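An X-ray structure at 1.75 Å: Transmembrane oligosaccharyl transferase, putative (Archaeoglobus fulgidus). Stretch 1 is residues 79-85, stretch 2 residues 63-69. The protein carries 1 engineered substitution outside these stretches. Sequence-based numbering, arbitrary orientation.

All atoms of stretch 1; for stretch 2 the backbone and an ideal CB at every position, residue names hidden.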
# COMPACT_ATOMS: atom_id res chain seq x y z
N LYS A 79 7.05 -2.64 10.86
CA LYS A 79 6.40 -3.38 11.94
C LYS A 79 5.02 -3.85 11.48
O LYS A 79 4.63 -5.00 11.72
CB LYS A 79 6.26 -2.49 13.18
CG LYS A 79 5.44 -3.11 14.31
CD LYS A 79 5.37 -2.19 15.53
CE LYS A 79 6.75 -1.96 16.13
NZ LYS A 79 6.69 -1.12 17.36
N ILE A 80 4.29 -2.97 10.81
CA ILE A 80 2.96 -3.32 10.31
C ILE A 80 3.05 -4.39 9.24
O ILE A 80 2.34 -5.40 9.28
CB ILE A 80 2.26 -2.07 9.73
CG1 ILE A 80 2.11 -1.02 10.84
CG2 ILE A 80 0.89 -2.45 9.16
CD1 ILE A 80 1.61 0.32 10.35
N ALA A 81 3.95 -4.19 8.28
CA ALA A 81 4.13 -5.15 7.20
C ALA A 81 4.56 -6.52 7.72
O ALA A 81 4.08 -7.55 7.25
CB ALA A 81 5.16 -4.62 6.20
N LYS A 82 5.46 -6.54 8.70
CA LYS A 82 5.93 -7.80 9.27
C LYS A 82 4.80 -8.53 9.96
O LYS A 82 4.64 -9.74 9.81
CB LYS A 82 7.07 -7.56 10.26
CG LYS A 82 8.34 -6.98 9.66
CD LYS A 82 8.95 -7.90 8.60
CE LYS A 82 10.28 -7.35 8.10
NZ LYS A 82 10.85 -8.14 6.98
N LYS A 83 4.00 -7.79 10.73
CA LYS A 83 2.88 -8.36 11.46
C LYS A 83 1.93 -9.11 10.54
O LYS A 83 1.49 -10.21 10.85
CB LYS A 83 2.12 -7.25 12.19
CG LYS A 83 0.93 -7.74 13.00
CD LYS A 83 0.21 -6.58 13.67
CE LYS A 83 1.15 -5.79 14.58
NZ LYS A 83 0.46 -4.66 15.26
N ARG A 84 1.61 -8.52 9.39
CA ARG A 84 0.69 -9.15 8.45
C ARG A 84 1.36 -10.13 7.49
O ARG A 84 0.67 -10.84 6.77
CB ARG A 84 -0.05 -8.09 7.64
CG ARG A 84 -0.78 -7.04 8.47
CD ARG A 84 -1.81 -7.66 9.40
NE ARG A 84 -2.53 -6.60 10.11
CZ ARG A 84 -3.31 -6.78 11.17
NH1 ARG A 84 -3.50 -8.00 11.65
NH2 ARG A 84 -3.89 -5.74 11.74
N GLY A 85 2.69 -10.15 7.48
CA GLY A 85 3.40 -11.06 6.59
C GLY A 85 3.35 -10.66 5.13
O GLY A 85 3.55 -11.48 4.23
N UNK A 63 -7.06 0.37 7.44
CA UNK A 63 -6.35 0.98 8.56
C UNK A 63 -4.88 0.57 8.50
O UNK A 63 -4.01 1.39 8.74
CB UNK A 63 -6.98 0.57 9.90
N UNK A 64 -4.62 -0.70 8.18
CA UNK A 64 -3.24 -1.17 8.07
C UNK A 64 -2.49 -0.32 7.05
O UNK A 64 -1.41 0.20 7.33
CB UNK A 64 -3.20 -2.65 7.68
N UNK A 65 -3.06 -0.20 5.86
CA UNK A 65 -2.42 0.56 4.80
C UNK A 65 -2.24 2.04 5.14
O UNK A 65 -1.19 2.62 4.86
CB UNK A 65 -3.24 0.43 3.51
N UNK A 66 -3.25 2.64 5.76
CA UNK A 66 -3.16 4.05 6.12
C UNK A 66 -2.07 4.28 7.18
O UNK A 66 -1.28 5.22 7.07
CB UNK A 66 -4.51 4.55 6.63
N UNK A 67 -2.03 3.44 8.20
CA UNK A 67 -1.02 3.58 9.24
C UNK A 67 0.37 3.38 8.66
O UNK A 67 1.33 4.05 9.04
CB UNK A 67 -1.27 2.58 10.37
N UNK A 68 0.47 2.45 7.72
CA UNK A 68 1.74 2.15 7.07
C UNK A 68 2.21 3.32 6.21
O UNK A 68 3.33 3.79 6.35
CB UNK A 68 1.61 0.89 6.22
N UNK A 69 1.33 3.78 5.32
CA UNK A 69 1.68 4.87 4.43
C UNK A 69 1.97 6.19 5.13
O UNK A 69 2.88 6.92 4.72
CB UNK A 69 0.55 5.08 3.42

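Stretch 2 is helical throughout and stretch 1 from 79 to 84, with Gly85 leaving the helix; the two helix axes run at 148° to each other, closer to antiparallel than parallel, with a closest approach of 10.0 Å. That spacing leaves room for side chains between the backbones, so the direction of each CA-to-CB bond decides which positions of stretch 2 can take part.

Position 63 has ordinary helical angles (-65/-42), and nothing of stretch 1 lies within 5.5 Å of its ideal CB. Stretch 1 sets no requirement here, and most helix-compatible residues would suit. The deposited residue is Val63, which makes no contact across the pair.

At position 64 the bond points toward stretch 1. The ideal CB lies 4.4 Å from Ile80 CG2 and 4.7 Å from Arg84 NE, so the site offers a methyl group beside a cationic guanidinium. An acid answers the charge best; Asp or Glu could serve, and Asn or Gln could accept hydrogen bonds without the charge. The deposited residue is Asp64, with chi1 at -74° (m). Its carboxylate forms a two-point salt bridge: Arg84 NH2 donates to Asp64 OD1 at 3.1 Å with an angle of 156°, while Arg84 NE to Asp64 OD2, though shorter at 2.9 Å, is a weak hydrogen bond because its angle is only 121°.

Positions 65 and 66 both point away, with no atom of stretch 1 within 5.5 Å of either ideal CB. Stretch 1 therefore cannot discriminate among side chains; the deposited residues are Ala65 and Ala66.

Position 67 points toward stretch 1, and its ideal CB is 3.7 Å from Ile80 CD1. The start of the side chain should tolerate an apolar neighbour, which suits an aliphatic residue or a long chain with a polar end. Lys67 is deposited: Lys67 CB packs 3.6 Å from Ile80 CD1, and then chi1 and chi2, both m, accompany a chain whose end leads away. Its amine is hydrogen-bonded elsewhere in the structure.

Position 68 is the register point, its CA 6.5 Å from the CA of Ile80. The bond points toward stretch 1, with Ile80 CD1 4.2 Å from the ideal CB and the methyl of Ala81 beyond. Leu, Met, Ile or an aromatic would fit this apolar surface. The deposited residue is Phe68, whose t rotamer (175°) carries the ring to Ala81: Phe68 CE1 lies 4.2 Å from Ala81 CB, while Phe68 CB stays 4.2 Å from Ile80 CD1.

Position 69 points away with nothing nearby, leaving the choice open; Phe69 is deposited and makes no contact with stretch 1.

Stretch 2 63-69: VDAAKFF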
# COMPACT_ATOMS: atom_id res chain seq x y z
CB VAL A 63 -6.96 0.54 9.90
CG1 VAL A 63 -6.09 1.05 11.05
CG2 VAL A 63 -8.37 1.11 10.02
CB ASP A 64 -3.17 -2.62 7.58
CG ASP A 64 -3.56 -3.64 8.64
OD1 ASP A 64 -3.65 -3.29 9.83
OD2 ASP A 64 -3.77 -4.81 8.26
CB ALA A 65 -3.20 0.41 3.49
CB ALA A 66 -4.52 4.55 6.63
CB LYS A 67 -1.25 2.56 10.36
CG LYS A 67 -2.50 2.80 11.20
CD LYS A 67 -2.35 4.02 12.10
CE LYS A 67 -3.54 4.14 13.05
NZ LYS A 67 -3.45 5.34 13.93
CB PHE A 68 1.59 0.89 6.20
CG PHE A 68 2.80 0.56 5.38
CD1 PHE A 68 3.77 -0.31 5.87
CD2 PHE A 68 2.97 1.11 4.12
CE1 PHE A 68 4.89 -0.62 5.11
CE2 PHE A 68 4.09 0.81 3.35
CZ PHE A 68 5.05 -0.06 3.85
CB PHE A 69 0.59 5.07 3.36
CG PHE A 69 0.56 3.98 2.31
CD1 PHE A 69 1.75 3.52 1.74
CD2 PHE A 69 -0.65 3.44 1.87
CE1 PHE A 69 1.73 2.53 0.75
CE2 PHE A 69 -0.68 2.46 0.88
CZ PHE A 69 0.51 2.00 0.32
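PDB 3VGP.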